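Local coordinates for protein 3,6-diketocamphane 1,6-monooxygenase (Pseudomonas putida, PDB 4UWM) that catalyses the FMNH2- and O2-dependent Baeyer-Villiger oxidation of 2,5-diketobornane to a lactone, a step in the bacterial breakdown of (-)-camphor, at residues S40-E45 / K219-F224; A74-L79 / E197-G202; L80-P85 / Q114-H119. All coordinates share one frame; numbering follows the deposited sequence. Where two conformers were deposited one is given.

Contact 1. Residues S40-E45 / K219-F224; sequences SMMISE and KPVSIF. With FMN (flavin mononucleotide), chain C.
M42 meets V221 tip to tip inside the barrel. The methyl CE of M42 lies 4.2 Å from CG2 of V221. The backbones stay far apart, with the CA atoms of M42 and V221 10.5 Å from each other, so the side chains span the gap. M42 can do this because its chain runs extended beyond CG. CG itself stands anti to the carbonyl carbon (chi1 -68°). On V221 it is the CG2 branch that does the touching. The same M42 methyl also faces the aliphatic part of K219, 4.4 Å from CE to CE. NZ of K219 hydrogen-bonds to the backbone O of R252. The contact is apolar and small, and no hydrogen bond joins the two segments.

Further along both segments, FMN takes the place of direct contact. OG of S44 lies 3.1 Å from O4 of FMN, with M76 O as a second possible acceptor; its one proton can serve either. From the other segment I223 lays CD1 over a face of the isoalloxazine ring, 3.8 Å from N5 of FMN. S44 thus meets the flavin at a carbonyl oxygen, I223 over a face.

Strands 40-43 and 219-223 lie across from each other in the TIM barrel of the bacterial luciferase family. M42 is hydrogen-bonded through its backbone to L7 and F9 of strand 4-9. M76 of strand 72-79 packs against both M42 and V221. V221 also touches A199 and T201 of strand 198-202, while I43 packs on helix 57-65.

Contact 2. Residues A74-L79 / E197-G202; sequences APMAHL and EIAVTG. With FMN (flavin mononucleotide), chain C.
M76 packs tightly on T201 and A199. Its SD lies 3.5 Å from CG2 of T201, and its CE lies 3.8 Å from CB of A199. The M76 and T201 side chains slide past each other in opposite directions. Bends at chi2 (60°) and chi3 (63°) of M76 turn the thioether toward strand 198-202.

The packing is looser to one side of M76. CB of A77 points toward the other segment, but comes no closer to it than 5.6 Å. At the far end E197 is exposed, and its carboxylate forms a salt bridge with R252.

The flavin adjoins the tight part. N3 of FMN donates to O of M76 at 2.9 Å, with an angle of 143° at the hydrogen. The peptide bond between M76 and A77 is cis, a non-prolyl cis peptide as seen in several members of the family, bacterial luciferase among them. T201 meets the ribityl chain: its OG1 lies 2.6 Å from O2' of FMN, a hydrogen-bonding distance, with O4' as another possible acceptor. Its backbone O accepts from O4' of FMN at 2.9 Å. CG2 of T201 lies 3.8 Å from C2 of FMN, above the flavin plane at the C2 rim of the pyrimidine ring. One methyl therefore touches both M76 and the cofactor.

Strand 105-108 runs between strands 72-79 and 198-202 in the parallel barrel sheet, so the side chains meet across it on the inside. V200 packs on I107 of that strand. On the outer side, P75 and H78 pack against helix 57-65.

Contact 3. Residues L80-P85 / Q114-H119; sequences LPHQHP and QASYMH
H82 and H119 form an offset stack. The ring centroids are 3.8 Å apart and the planes are within 4° of parallel. The rings lie face on face, and CB of H82 adds a CH-pi contact over the H119 ring, 3.7 Å from its centroid. H119 CG is anti to the carbonyl carbon (chi1 -59°), beside its own N, which helps turn the ring back along the helix. There ND1 of H119 donates to O of A115 at 2.7 Å, with an angle of 161° at the hydrogen. The donor sits above the carbonyl plane, while A115 O lies close to the imidazole plane. This bond fixes the rotation of the H119 ring against the face of H82.

The stack joins the connection after strand 72-79 to the short helix after strand 105-108, at the C-terminal ends of adjacent TIM-barrel strands. H82 ends the 3-10 turn, and H119 follows helix 113-118. With an alanine at H119, one face of H82 would probably lose its stacking partner and A115 O its imidazole N-H.

S116 reaches H82 through a water, which lies 2.7 Å from H82 NE2 and 2.6 Å from S116 OG. H82 O is buried and has no partner in the model. Beyond the stack, H82 of the second subunit packs against H84, and Y117 meets F160 of the second subunit.

In the fold
Contacts 1 and 2 share the barrel interior, with centres 7 Å apart. Strand 40-43 neighbours 72-79, and 219-223 neighbours 198-202, in one parallel sheet. I43 O and M76 N lie 2.8 Å apart, as do K219 N and I198 O; both are probable hydrogen bonds. Both contacts touch FMN, so residues on or just beyond four strands border one cofactor. Contact 3 lies outward, its centre 15 Å from that of contact 2 and 20 Å from that of contact 1. Residues 80-85 follow directly on 74-79, and Q83 OE1 packs 4.0 Å from H78 ND1. The H82 side chain stays about 11 Å from FMN, so contact 3 does not line the flavin pocket.

Contact 1. Residues S40-E45 / K219-F224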
loop_
_atom_site.group_PDB
_atom_site.type_symbol
_atom_site.label_atom_id
_atom_site.label_comp_id
_atom_site.label_asym_id
_atom_site.label_seq_id
_atom_site.Cartn_x
_atom_site.Cartn_y
_atom_site.Cartn_z
ATOM N N SER A 40 10.124 17.212 3.920
ATOM C CA SER A 40 9.996 15.794 3.586
ATOM C C SER A 40 9.652 14.971 4.818
ATOM O O SER A 40 10.000 15.339 5.939
ATOM C CB SER A 40 11.273 15.274 2.926
ATOM O OG SER A 40 12.369 15.364 3.806
ATOM N N MET A 41 8.948 13.853 4.603
ATOM C CA MET A 41 8.722 12.886 5.668
ATOM C C MET A 41 9.160 11.516 5.180
ATOM O O MET A 41 8.647 11.040 4.184
ATOM C CB MET A 41 7.249 12.876 6.077
ATOM C CG MET A 41 6.921 11.864 7.185
ATOM S SD MET A 41 5.153 11.909 7.508
ATOM C CE MET A 41 5.003 10.757 8.891
ATOM N N MET A 42 10.143 10.939 5.860
ATOM C CA MET A 42 10.660 9.599 5.575
ATOM C C MET A 42 9.932 8.603 6.484
ATOM O O MET A 42 9.760 8.874 7.680
ATOM C CB MET A 42 12.171 9.539 5.852
ATOM C CG MET A 42 13.006 10.377 4.867
ATOM S SD MET A 42 14.766 10.324 5.276
ATOM C CE MET A 42 15.418 11.551 4.122
ATOM N N ILE A 43 9.514 7.455 5.930
ATOM C CA ILE A 43 8.812 6.423 6.728
ATOM C C ILE A 43 9.481 5.091 6.521
ATOM O O ILE A 43 9.592 4.630 5.376
ATOM C CB ILE A 43 7.306 6.362 6.387
ATOM C CG1 ILE A 43 6.707 7.764 6.514
ATOM C CG2 ILE A 43 6.578 5.335 7.280
ATOM C CD1 ILE A 43 5.378 7.997 5.847
ATOM N N SER A 44 9.921 4.472 7.611
ATOM C CA SER A 44 10.685 3.228 7.533
ATOM C C SER A 44 9.810 1.974 7.390
ATOM O O SER A 44 8.594 2.043 7.495
ATOM C CB SER A 44 11.651 3.086 8.711
ATOM O OG SER A 44 12.548 4.184 8.754
ATOM N N GLU A 45 10.475 0.842 7.163
ATOM C CA GLU A 45 9.837 -0.445 6.886
ATOM C C GLU A 45 10.489 -1.574 7.674
ATOM O O GLU A 45 11.708 -1.820 7.537
ATOM C CB GLU A 45 9.914 -0.726 5.364
ATOM C CG GLU A 45 9.394 -2.096 4.907
ATOM C CD GLU A 45 9.475 -2.244 3.380
ATOM O OE1 GLU A 45 8.880 -1.410 2.676
ATOM O OE2 GLU A 45 10.158 -3.166 2.881
ATOM N N LYS A 219 20.888 9.975 -3.358
ATOM C CA LYS A 219 20.842 10.857 -2.199
ATOM C C LYS A 219 21.379 10.121 -0.969
ATOM O O LYS A 219 20.890 9.042 -0.637
ATOM C CB LYS A 219 19.398 11.333 -2.006
ATOM C CG LYS A 219 19.111 12.110 -0.728
ATOM C CD LYS A 219 17.632 12.492 -0.660
ATOM C CE LYS A 219 17.300 13.284 0.590
ATOM N NZ LYS A 219 17.899 14.653 0.539
ATOM N N PRO A 220 22.414 10.683 -0.290
ATOM C CA PRO A 220 22.911 10.012 0.905
ATOM C C PRO A 220 22.112 10.412 2.174
ATOM O O PRO A 220 21.757 11.575 2.353
ATOM C CB PRO A 220 24.369 10.502 0.980
ATOM C CG PRO A 220 24.290 11.906 0.446
ATOM C CD PRO A 220 23.232 11.869 -0.638
ATOM N N VAL A 221 21.829 9.440 3.036
ATOM C CA VAL A 221 21.119 9.693 4.298
ATOM C C VAL A 221 21.986 9.085 5.392
ATOM O O VAL A 221 22.326 7.918 5.336
ATOM C CB VAL A 221 19.685 9.055 4.320
ATOM C CG1 VAL A 221 18.936 9.443 5.595
ATOM C CG2 VAL A 221 18.878 9.483 3.111
ATOM N N SER A 222 22.355 9.889 6.387
ATOM C CA SER A 222 23.180 9.409 7.483
ATOM C C SER A 222 22.431 9.545 8.801
ATOM O O SER A 222 21.694 10.509 9.004
ATOM C CB SER A 222 24.486 10.222 7.575
ATOM O OG SER A 222 25.249 10.170 6.373
ATOM N N ILE A 223 22.619 8.572 9.681
ATOM C CA ILE A 223 22.151 8.683 11.058
ATOM C C ILE A 223 23.312 9.260 11.871
ATOM O O ILE A 223 24.405 8.699 11.875
ATOM C CB ILE A 223 21.732 7.317 11.646
ATOM C CG1 ILE A 223 20.837 6.514 10.674
ATOM C CG2 ILE A 223 21.079 7.499 13.012
ATOM C CD1 ILE A 223 19.445 7.072 10.415
ATOM N N PHE A 224 23.090 10.388 12.546
ATOM C CA PHE A 224 24.211 11.023 13.258
ATOM C C PHE A 224 24.725 10.135 14.366
ATOM O O PHE A 224 23.965 9.743 15.255
ATOM C CB PHE A 224 23.870 12.395 13.823
ATOM C CG PHE A 224 25.044 13.070 14.490
ATOM C CD1 PHE A 224 26.118 13.531 13.732
ATOM C CD2 PHE A 224 25.077 13.242 15.869
ATOM C CE1 PHE A 224 27.201 14.157 14.337
ATOM C CE2 PHE A 224 26.160 13.862 16.482
ATOM C CZ PHE A 224 27.222 14.319 15.717
HETATM N N1 FMN C . 18.105 1.977 7.546
HETATM C C2 FMN C . 17.143 2.535 6.754
HETATM O O2 FMN C . 17.033 2.162 5.567
HETATM N N3 FMN C . 16.299 3.485 7.196
HETATM C C4 FMN C . 16.343 3.952 8.450
HETATM O O4 FMN C . 15.537 4.836 8.806
HETATM C C4A FMN C . 17.360 3.398 9.388
HETATM N N5 FMN C . 17.464 3.813 10.671
HETATM C C5A FMN C . 18.397 3.297 11.511
HETATM C C6 FMN C . 18.478 3.754 12.829
HETATM C C7 FMN C . 19.431 3.235 13.706
HETATM C C7M FMN C . 19.502 3.741 15.126
HETATM C C8 FMN C . 20.369 2.181 13.221
HETATM C C8M FMN C . 21.416 1.585 14.122
HETATM C C9 FMN C . 20.291 1.726 11.908
HETATM C C9A FMN C . 19.343 2.242 11.027
HETATM N N10 FMN C . 19.262 1.785 9.685
HETATM C C10 FMN C . 18.267 2.350 8.843
HETATM C "C1'" FMN C . 20.170 0.732 9.193
HETATM C "C2'" FMN C . 21.371 1.312 8.463
HETATM O "O2'" FMN C . 20.898 2.284 7.532
HETATM C "C3'" FMN C . 22.137 0.221 7.721
HETATM O "O3'" FMN C . 23.189 -0.256 8.572
HETATM C "C4'" FMN C . 22.690 0.747 6.394
HETATM O "O4'" FMN C . 21.653 0.779 5.404
HETATM C "C5'" FMN C . 23.879 -0.051 5.873
HETATM O "O5'" FMN C . 25.030 0.653 6.320
HETATM P P FMN C . 26.508 0.399 5.762
HETATM O O1P FMN C . 26.401 0.125 4.295
HETATM O O2P FMN C . 27.135 1.723 6.084
HETATM O O3P FMN C . 26.992 -0.761 6.586
#

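Contact 2. Residues A74-L79 / E197-G202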
loop_
_atom_site.group_PDB
_atom_site.type_symbol
_atom_site.label_atom_id
_atom_site.label_comp_id
_atom_site.label_asym_id
_atom_site.label_seq_id
_atom_site.Cartn_x
_atom_site.Cartn_y
_atom_site.Cartn_z
ATOM N N ALA A 74 8.966 9.736 1.391
ATOM C CA ALA A 74 9.841 8.669 0.945
ATOM C C ALA A 74 9.741 7.477 1.865
ATOM O O ALA A 74 9.863 7.627 3.087
ATOM C CB ALA A 74 11.300 9.140 0.884
ATOM N N PRO A 75 9.564 6.274 1.287
ATOM C CA PRO A 75 9.882 5.102 2.084
ATOM C C PRO A 75 11.379 5.106 2.357
ATOM O O PRO A 75 12.193 5.379 1.442
ATOM C CB PRO A 75 9.475 3.917 1.165
ATOM C CG PRO A 75 9.593 4.466 -0.209
ATOM C CD PRO A 75 9.227 5.933 -0.113
ATOM N N MET A 76 11.759 4.819 3.594
ATOM C CA MET A 76 13.164 4.866 3.994
ATOM C C MET A 76 13.511 3.711 4.927
ATOM O O MET A 76 13.624 3.891 6.161
ATOM C CB MET A 76 13.487 6.217 4.651
ATOM C CG MET A 76 14.979 6.474 4.878
ATOM S SD MET A 76 15.895 6.459 3.322
ATOM C CE MET A 76 15.136 7.869 2.497
ATOM N N ALA A 77 13.701 2.511 4.377
ATOM C CA ALA A 77 13.732 2.227 2.926
ATOM C C ALA A 77 12.830 1.053 2.561
ATOM O O ALA A 77 12.604 0.148 3.380
ATOM C CB ALA A 77 15.165 1.871 2.539
ATOM N N HIS A 78 12.361 1.007 1.317
ATOM C CA HIS A 78 11.835 -0.274 0.820
ATOM C C HIS A 78 12.955 -1.301 0.795
ATOM O O HIS A 78 14.052 -1.025 0.290
ATOM C CB HIS A 78 11.250 -0.118 -0.590
ATOM C CG HIS A 78 9.889 0.492 -0.629
ATOM N ND1 HIS A 78 8.870 0.101 0.218
ATOM C CD2 HIS A 78 9.353 1.414 -1.466
ATOM C CE1 HIS A 78 7.772 0.789 -0.082
ATOM N NE2 HIS A 78 8.044 1.607 -1.083
ATOM N N LEU A 79 12.699 -2.469 1.357
ATOM C CA LEU A 79 13.697 -3.523 1.404
ATOM C C LEU A 79 13.524 -4.384 0.135
ATOM O O LEU A 79 12.662 -5.254 0.062
ATOM C CB LEU A 79 13.577 -4.349 2.692
ATOM C CG LEU A 79 13.657 -3.465 3.964
ATOM C CD1 LEU A 79 13.599 -4.301 5.223
ATOM C CD2 LEU A 79 14.947 -2.627 3.947
ATOM N N GLU A 197 14.069 10.125 -7.722
ATOM C CA GLU A 197 15.341 10.241 -7.031
ATOM C C GLU A 197 15.437 9.115 -6.001
ATOM O O GLU A 197 14.451 8.832 -5.316
ATOM C CB GLU A 197 15.470 11.604 -6.352
ATOM C CG GLU A 197 16.769 11.767 -5.577
ATOM C CD GLU A 197 17.070 13.213 -5.212
ATOM O OE1 GLU A 197 16.245 14.093 -5.534
ATOM O OE2 GLU A 197 18.133 13.454 -4.602
ATOM N N ILE A 198 16.606 8.482 -5.914
ATOM C CA ILE A 198 16.816 7.307 -5.066
ATOM C C ILE A 198 17.760 7.673 -3.923
ATOM O O ILE A 198 18.760 8.366 -4.146
ATOM C CB ILE A 198 17.339 6.108 -5.896
ATOM C CG1 ILE A 198 16.230 5.622 -6.839
ATOM C CG2 ILE A 198 17.883 4.989 -5.031
ATOM C CD1 ILE A 198 16.656 4.530 -7.794
ATOM N N ALA A 199 17.406 7.246 -2.704
ATOM C CA ALA A 199 18.212 7.475 -1.510
ATOM C C ALA A 199 18.655 6.180 -0.865
ATOM O O ALA A 199 18.009 5.144 -1.026
ATOM C CB ALA A 199 17.439 8.343 -0.525
ATOM N N VAL A 200 19.796 6.222 -0.172
ATOM C CA VAL A 200 20.245 5.083 0.631
ATOM C C VAL A 200 20.747 5.615 1.974
ATOM O O VAL A 200 21.177 6.759 2.076
ATOM C CB VAL A 200 21.335 4.212 -0.049
ATOM C CG1 VAL A 200 20.883 3.704 -1.413
ATOM C CG2 VAL A 200 22.660 4.952 -0.155
ATOM N N THR A 201 20.636 4.795 3.018
ATOM C CA THR A 201 21.069 5.185 4.356
ATOM C C THR A 201 22.361 4.469 4.689
ATOM O O THR A 201 22.520 3.299 4.368
ATOM C CB THR A 201 20.030 4.845 5.457
ATOM O OG1 THR A 201 19.765 3.441 5.450
ATOM C CG2 THR A 201 18.735 5.601 5.250
ATOM N N GLY A 202 23.282 5.190 5.324
ATOM C CA GLY A 202 24.517 4.589 5.836
ATOM C C GLY A 202 24.609 4.695 7.358
ATOM O O GLY A 202 24.154 5.688 7.956
HETATM N N1 FMN C . 18.105 1.977 7.546
HETATM C C2 FMN C . 17.143 2.535 6.754
HETATM O O2 FMN C . 17.033 2.162 5.567
HETATM N N3 FMN C . 16.299 3.485 7.196
HETATM C C4 FMN C . 16.343 3.952 8.450
HETATM O O4 FMN C . 15.537 4.836 8.806
HETATM C C4A FMN C . 17.360 3.398 9.388
HETATM N N5 FMN C . 17.464 3.813 10.671
HETATM C C5A FMN C . 18.397 3.297 11.511
HETATM C C6 FMN C . 18.478 3.754 12.829
HETATM C C7 FMN C . 19.431 3.235 13.706
HETATM C C7M FMN C . 19.502 3.741 15.126
HETATM C C8 FMN C . 20.369 2.181 13.221
HETATM C C8M FMN C . 21.416 1.585 14.122
HETATM C C9 FMN C . 20.291 1.726 11.908
HETATM C C9A FMN C . 19.343 2.242 11.027
HETATM N N10 FMN C . 19.262 1.785 9.685
HETATM C C10 FMN C . 18.267 2.350 8.843
HETATM C "C1'" FMN C . 20.170 0.732 9.193
HETATM C "C2'" FMN C . 21.371 1.312 8.463
HETATM O "O2'" FMN C . 20.898 2.284 7.532
HETATM C "C3'" FMN C . 22.137 0.221 7.721
HETATM O "O3'" FMN C . 23.189 -0.256 8.572
HETATM C "C4'" FMN C . 22.690 0.747 6.394
HETATM O "O4'" FMN C . 21.653 0.779 5.404
HETATM C "C5'" FMN C . 23.879 -0.051 5.873
HETATM O "O5'" FMN C . 25.030 0.653 6.320
HETATM P P FMN C . 26.508 0.399 5.762
HETATM O O1P FMN C . 26.401 0.125 4.295
HETATM O O2P FMN C . 27.135 1.723 6.084
HETATM O O3P FMN C . 26.992 -0.761 6.586
#

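Contact 3. Residues L80-P85 / Q114-H119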
loop_
_atom_site.group_PDB
_atom_site.type_symbol
_atom_site.label_atom_id
_atom_site.label_comp_id
_atom_site.label_asym_id
_atom_site.label_seq_id
_atom_site.Cartn_x
_atom_site.Cartn_y
_atom_site.Cartn_z
ATOM N N LEU A 80 14.343 -4.091 -0.863
ATOM C CA LEU A 80 14.234 -4.747 -2.194
ATOM C C LEU A 80 14.264 -6.262 -2.209
ATOM O O LEU A 80 13.564 -6.860 -3.023
ATOM C CB LEU A 80 15.242 -4.163 -3.179
ATOM C CG LEU A 80 15.277 -2.642 -3.346
ATOM C CD1 LEU A 80 16.102 -2.268 -4.571
ATOM C CD2 LEU A 80 13.895 -2.021 -3.438
ATOM N N PRO A 81 15.041 -6.904 -1.306
ATOM C CA PRO A 81 15.024 -8.377 -1.308
ATOM C C PRO A 81 13.687 -9.029 -0.915
ATOM O O PRO A 81 13.506 -10.232 -1.109
ATOM C CB PRO A 81 16.114 -8.738 -0.300
ATOM C CG PRO A 81 17.006 -7.536 -0.243
ATOM C CD PRO A 81 16.057 -6.381 -0.373
ATOM N N HIS A 82 12.731 -8.239 -0.410
ATOM C CA HIS A 82 11.512 -8.801 0.168
ATOM C C HIS A 82 10.273 -8.781 -0.771
ATOM O O HIS A 82 9.191 -9.221 -0.361
ATOM C CB HIS A 82 11.136 -8.041 1.479
ATOM C CG HIS A 82 12.123 -8.186 2.600
ATOM N ND1 HIS A 82 11.994 -7.488 3.785
ATOM C CD2 HIS A 82 13.267 -8.916 2.715
ATOM C CE1 HIS A 82 13.000 -7.801 4.593
ATOM N NE2 HIS A 82 13.784 -8.666 3.969
ATOM N N GLN A 83 10.417 -8.255 -1.995
ATOM C CA GLN A 83 9.301 -8.009 -2.927
ATOM C C GLN A 83 9.694 -8.404 -4.339
ATOM O O GLN A 83 10.878 -8.270 -4.700
ATOM C CB GLN A 83 8.972 -6.496 -3.002
ATOM C CG GLN A 83 8.708 -5.809 -1.680
ATOM C CD GLN A 83 7.852 -4.557 -1.824
ATOM O OE1 GLN A 83 7.967 -3.610 -1.038
ATOM N NE2 GLN A 83 6.975 -4.561 -2.811
ATOM N N HIS A 84 8.716 -8.809 -5.149
ATOM C CA HIS A 84 8.949 -8.905 -6.586
ATOM C C HIS A 84 9.193 -7.509 -7.137
ATOM O O HIS A 84 8.378 -6.612 -6.926
ATOM C CB HIS A 84 7.766 -9.555 -7.320
ATOM C CG HIS A 84 8.140 -9.997 -8.692
ATOM N ND1 HIS A 84 8.283 -9.114 -9.737
ATOM C CD2 HIS A 84 8.557 -11.203 -9.154
ATOM C CE1 HIS A 84 8.705 -9.765 -10.809
ATOM N NE2 HIS A 84 8.877 -11.035 -10.481
ATOM N N PRO A 85 10.312 -7.304 -7.865
ATOM C CA PRO A 85 10.668 -5.973 -8.345
ATOM C C PRO A 85 9.694 -5.346 -9.329
ATOM O O PRO A 85 9.625 -4.129 -9.385
ATOM C CB PRO A 85 12.036 -6.193 -9.052
ATOM C CG PRO A 85 12.556 -7.458 -8.473
ATOM C CD PRO A 85 11.373 -8.294 -8.139
ATOM N N GLN A 114 15.670 -11.731 11.286
ATOM C CA GLN A 114 14.366 -12.358 11.527
ATOM C C GLN A 114 13.414 -12.047 10.364
ATOM O O GLN A 114 12.649 -12.899 9.926
ATOM C CB GLN A 114 13.743 -11.882 12.848
ATOM C CG GLN A 114 14.488 -12.291 14.127
ATOM C CD GLN A 114 14.345 -13.771 14.440
ATOM O OE1 GLN A 114 14.894 -14.612 13.742
ATOM N NE2 GLN A 114 13.599 -14.093 15.498
ATOM N N ALA A 115 13.474 -10.812 9.870
ATOM C CA ALA A 115 12.647 -10.397 8.719
ATOM C C ALA A 115 13.168 -10.974 7.396
ATOM O O ALA A 115 12.383 -11.400 6.549
ATOM C CB ALA A 115 12.563 -8.879 8.640
ATOM N N SER A 116 14.489 -10.969 7.206
ATOM C CA SER A 116 15.113 -11.639 6.047
ATOM C C SER A 116 14.659 -13.099 5.909
ATOM O O SER A 116 14.295 -13.553 4.808
ATOM C CB SER A 116 16.637 -11.584 6.173
ATOM O OG SER A 116 17.099 -10.244 6.150
ATOM N N TYR A 117 14.679 -13.816 7.039
ATOM C CA TYR A 117 14.236 -15.211 7.139
ATOM C C TYR A 117 12.770 -15.371 6.651
ATOM O O TYR A 117 12.469 -16.285 5.893
ATOM C CB TYR A 117 14.343 -15.686 8.590
ATOM C CG TYR A 117 14.065 -17.160 8.826
ATOM C CD1 TYR A 117 15.105 -18.116 8.782
ATOM C CD2 TYR A 117 12.783 -17.598 9.121
ATOM C CE1 TYR A 117 14.846 -19.473 9.014
ATOM C CE2 TYR A 117 12.505 -18.950 9.342
ATOM C CZ TYR A 117 13.543 -19.887 9.299
ATOM O OH TYR A 117 13.229 -21.225 9.538
ATOM N N MET A 118 11.879 -14.495 7.108
ATOM C CA MET A 118 10.461 -14.529 6.695
ATOM C C MET A 118 10.332 -14.519 5.175
ATOM O O MET A 118 9.455 -15.189 4.608
ATOM C CB MET A 118 9.672 -13.342 7.266
ATOM C CG MET A 118 9.692 -13.207 8.773
ATOM S SD MET A 118 8.923 -11.693 9.396
ATOM C CE MET A 118 8.892 -12.052 11.147
ATOM N N HIS A 119 11.199 -13.758 4.528
ATOM C CA HIS A 119 11.167 -13.586 3.102
ATOM C C HIS A 119 12.078 -14.572 2.342
ATOM O O HIS A 119 12.379 -14.372 1.168
ATOM C CB HIS A 119 11.445 -12.119 2.746
ATOM C CG HIS A 119 10.457 -11.160 3.364
ATOM N ND1 HIS A 119 10.631 -10.615 4.620
ATOM C CD2 HIS A 119 9.264 -10.696 2.917
ATOM C CE1 HIS A 119 9.612 -9.822 4.905
ATOM N NE2 HIS A 119 8.762 -9.862 3.892
HETATM O O HOH W 1 16.334 -8.200 4.756
#